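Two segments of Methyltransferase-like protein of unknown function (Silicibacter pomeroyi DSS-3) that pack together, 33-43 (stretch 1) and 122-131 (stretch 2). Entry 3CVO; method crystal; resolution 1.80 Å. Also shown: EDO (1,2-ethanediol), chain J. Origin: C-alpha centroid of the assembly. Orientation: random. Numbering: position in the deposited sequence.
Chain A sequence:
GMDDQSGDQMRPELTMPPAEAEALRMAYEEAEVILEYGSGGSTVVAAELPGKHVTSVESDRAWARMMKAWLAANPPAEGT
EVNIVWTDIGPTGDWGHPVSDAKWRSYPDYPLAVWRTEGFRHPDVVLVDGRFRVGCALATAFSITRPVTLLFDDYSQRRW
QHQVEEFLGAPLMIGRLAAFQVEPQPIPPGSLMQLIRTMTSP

Stretch 1, residues 33-43: VILEYGSGGST
Stretch 2, residues 122-131: HPDVVLVDGR

Two neighbouring parallel strands, 33-37 and 125-128, run 12° apart with axes 4.7 Å apart at closest approach, and alternation assigns their side chains to two faces. On one face Leu-35 (chi1 t, chi2 p) sets CD2 4.2 Å from CG2 of Val-126 (t), and its CB lies 4.0 Å from CG of Pro-123. Tyr-37 (m, chi2 -86°) continues this layer, its ring edge meeting Val-126, CE2 to CG1 3.8 Å, while its CD2 is 4.3 Å from CG2 of Val-128 (t). The other face carries Ile-34 (m, t), whose CG1 is 3.6 Å from CG1 of Val-125 (p), and Leu-127 (t, p), whose CD2 lies 3.4 Å from OG of Ser-42.

The register pairs Ile-34 with Val-125, Leu-35 with Val-126, Glu-36 with Leu-127 and Tyr-37 with Val-128, CA atoms 4.7 to 5.2 Å apart. Extended backbones, phi -133 to -100° and psi 99 to 140°, let odd-numbered residues bond across: Leu-35 N to Val-125 O 3.1 Å, Leu-127 N to Leu-35 O 2.9 Å, Tyr-37 N to Leu-127 O 2.8 Å.

At the start, Asp-124 (phi/psi -101/-35°, chi1 m) grips Val-33 twice: its N donates to Val-33 O at 2.9 Å, and its OD2 accepts from Val-33 N at 3.0 Å. Val-125 N adds a weak bond to Val-33 O, 3.4 Å.

At the far end Asp-129 N donates to Tyr-37 O, 2.9 Å. Gly-38 (99/135°) then needs to be glycine, since an ideal CB would fall 2.4 Å from Asp-129 O. Buried Glu-36 (m, t, chi3 -50°) accepts from Ser-42 OG (chi1 p) at OE2, 2.7 Å, and from Thr-43 OG1 (chi1 m) at OE1, 2.6 Å. Finally, one water donates to Ser-42 OG at 2.7 Å and Asp-129 OD2 at 2.8 Å, bridging the stretches.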

# COMPACT_ATOMS: atom_id res chain seq x y z
N VAL A 33 -23.80 14.04 -2.56
CA VAL A 33 -22.86 13.49 -1.58
C VAL A 33 -21.50 14.10 -1.82
O VAL A 33 -20.97 14.08 -2.92
CB VAL A 33 -22.81 11.90 -1.58
CG1 VAL A 33 -21.86 11.34 -0.48
CG2 VAL A 33 -24.22 11.34 -1.42
N ILE A 34 -20.95 14.67 -0.75
CA ILE A 34 -19.69 15.40 -0.80
C ILE A 34 -18.72 14.77 0.19
O ILE A 34 -19.05 14.58 1.32
CB ILE A 34 -19.87 16.93 -0.40
CG1 ILE A 34 -20.75 17.66 -1.42
CG2 ILE A 34 -18.47 17.62 -0.27
CD1 ILE A 34 -21.50 18.93 -0.86
N LEU A 35 -17.53 14.46 -0.29
CA LEU A 35 -16.46 13.98 0.58
C LEU A 35 -15.33 14.98 0.51
O LEU A 35 -14.89 15.34 -0.58
CB LEU A 35 -15.98 12.57 0.11
CG LEU A 35 -14.60 12.12 0.64
CD1 LEU A 35 -14.68 12.06 2.19
CD2 LEU A 35 -14.12 10.78 0.02
N GLU A 36 -14.88 15.43 1.67
CA GLU A 36 -13.75 16.32 1.76
C GLU A 36 -12.62 15.71 2.53
O GLU A 36 -12.79 15.01 3.54
CB GLU A 36 -14.13 17.65 2.44
CG GLU A 36 -15.32 18.37 1.95
CD GLU A 36 -15.49 19.69 2.68
OE1 GLU A 36 -15.46 19.67 3.94
OE2 GLU A 36 -15.63 20.76 2.00
N TYR A 37 -11.43 15.97 2.03
CA TYR A 37 -10.24 15.75 2.85
C TYR A 37 -9.71 17.12 3.25
O TYR A 37 -9.34 17.91 2.39
CB TYR A 37 -9.20 15.01 2.04
CG TYR A 37 -9.53 13.59 1.64
CD1 TYR A 37 -9.27 12.54 2.49
CD2 TYR A 37 -10.06 13.31 0.38
CE1 TYR A 37 -9.51 11.21 2.10
CE2 TYR A 37 -10.29 12.00 -0.03
CZ TYR A 37 -10.01 10.95 0.84
OH TYR A 37 -10.15 9.63 0.49
N GLY A 38 -9.71 17.41 4.54
CA GLY A 38 -9.51 18.76 5.03
C GLY A 38 -10.86 19.35 5.35
O GLY A 38 -11.82 19.13 4.64
N SER A 39 -10.96 20.00 6.50
CA SER A 39 -12.22 20.64 6.88
C SER A 39 -11.98 22.12 7.09
O SER A 39 -10.89 22.52 7.42
CB SER A 39 -12.84 19.99 8.12
OG SER A 39 -12.14 20.33 9.29
N GLY A 40 -13.01 22.91 6.86
CA GLY A 40 -12.93 24.36 7.04
C GLY A 40 -13.98 25.13 6.27
O GLY A 40 -15.17 24.80 6.25
N GLY A 41 -13.52 26.14 5.58
CA GLY A 41 -14.43 27.02 4.82
C GLY A 41 -15.30 26.26 3.84
O GLY A 41 -16.49 26.57 3.64
N SER A 42 -14.72 25.23 3.23
CA SER A 42 -15.42 24.49 2.17
C SER A 42 -16.61 23.75 2.77
O SER A 42 -17.69 23.62 2.18
CB SER A 42 -14.48 23.49 1.49
OG SER A 42 -13.82 22.65 2.43
N THR A 43 -16.38 23.31 3.99
CA THR A 43 -17.35 22.52 4.72
C THR A 43 -18.56 23.36 5.05
O THR A 43 -19.68 22.89 4.99
CB THR A 43 -16.74 22.01 6.06
OG1 THR A 43 -15.44 21.43 5.82
CG2 THR A 43 -17.68 20.99 6.69
N HIS A 122 -21.58 6.74 -1.59
CA HIS A 122 -20.68 7.05 -2.70
C HIS A 122 -20.74 8.54 -3.03
O HIS A 122 -21.81 9.11 -3.27
CB HIS A 122 -21.03 6.25 -3.98
CG HIS A 122 -19.94 6.21 -5.00
ND1 HIS A 122 -19.47 7.34 -5.65
CD2 HIS A 122 -19.25 5.17 -5.51
CE1 HIS A 122 -18.52 6.98 -6.50
NE2 HIS A 122 -18.35 5.68 -6.42
N PRO A 123 -19.58 9.19 -3.06
CA PRO A 123 -19.56 10.63 -3.34
C PRO A 123 -19.85 10.92 -4.77
O PRO A 123 -19.69 10.06 -5.66
CB PRO A 123 -18.11 11.05 -3.01
CG PRO A 123 -17.45 9.91 -2.46
CD PRO A 123 -18.28 8.67 -2.62
N ASP A 124 -20.31 12.15 -4.96
CA ASP A 124 -20.47 12.75 -6.28
C ASP A 124 -19.33 13.69 -6.57
O ASP A 124 -18.90 13.82 -7.70
CB ASP A 124 -21.77 13.52 -6.33
CG ASP A 124 -22.97 12.61 -6.12
OD1 ASP A 124 -23.01 11.56 -6.78
OD2 ASP A 124 -23.86 12.94 -5.30
N VAL A 125 -18.85 14.34 -5.51
CA VAL A 125 -17.67 15.22 -5.57
C VAL A 125 -16.74 14.92 -4.42
O VAL A 125 -17.16 14.61 -3.32
CB VAL A 125 -18.06 16.75 -5.58
CG1 VAL A 125 -18.64 17.18 -4.24
CG2 VAL A 125 -16.84 17.60 -5.90
N VAL A 126 -15.45 14.95 -4.73
CA VAL A 126 -14.39 14.83 -3.72
C VAL A 126 -13.50 16.05 -3.77
O VAL A 126 -13.00 16.48 -4.83
CB VAL A 126 -13.51 13.56 -3.92
CG1 VAL A 126 -12.33 13.48 -2.88
CG2 VAL A 126 -14.39 12.30 -3.88
N LEU A 127 -13.28 16.61 -2.60
CA LEU A 127 -12.33 17.70 -2.45
C LEU A 127 -11.07 17.25 -1.73
O LEU A 127 -11.12 16.72 -0.64
CB LEU A 127 -12.95 18.85 -1.65
CG LEU A 127 -11.97 19.99 -1.29
CD1 LEU A 127 -11.48 20.72 -2.58
CD2 LEU A 127 -12.58 21.00 -0.29
N VAL A 128 -9.95 17.45 -2.40
CA VAL A 128 -8.62 17.15 -1.87
C VAL A 128 -7.99 18.46 -1.37
O VAL A 128 -7.51 19.31 -2.14
CB VAL A 128 -7.74 16.36 -2.87
CG1 VAL A 128 -6.30 16.23 -2.36
CG2 VAL A 128 -8.35 14.97 -3.15
N ASP A 129 -8.06 18.68 -0.06
CA ASP A 129 -7.59 19.95 0.47
C ASP A 129 -7.01 19.77 1.88
O ASP A 129 -7.10 20.66 2.69
CB ASP A 129 -8.75 20.99 0.44
CG ASP A 129 -8.33 22.39 0.77
OD1 ASP A 129 -7.19 22.75 0.46
OD2 ASP A 129 -9.17 23.15 1.30
N GLY A 130 -6.42 18.61 2.15
CA GLY A 130 -5.84 18.35 3.46
C GLY A 130 -4.44 17.79 3.34
O GLY A 130 -3.62 18.33 2.64
N ARG A 131 -4.22 16.67 4.00
CA ARG A 131 -2.91 16.02 4.00
C ARG A 131 -2.92 14.85 3.00
O ARG A 131 -3.95 14.49 2.48
CB ARG A 131 -2.56 15.50 5.37
CG ARG A 131 -2.46 16.59 6.47
CD ARG A 131 -1.21 17.42 6.30
NE ARG A 131 -1.50 18.60 5.51
CZ ARG A 131 -0.74 19.05 4.52
NH1 ARG A 131 0.36 18.39 4.18
NH2 ARG A 131 -1.09 20.14 3.87
C1 EDO J . -24.57 5.11 -2.56
O1 EDO J . -23.57 4.26 -1.97
C2 EDO J . -25.60 5.54 -1.51
O2 EDO J . -26.02 6.88 -1.79
O HOH W 1 -11.22 22.37 2.97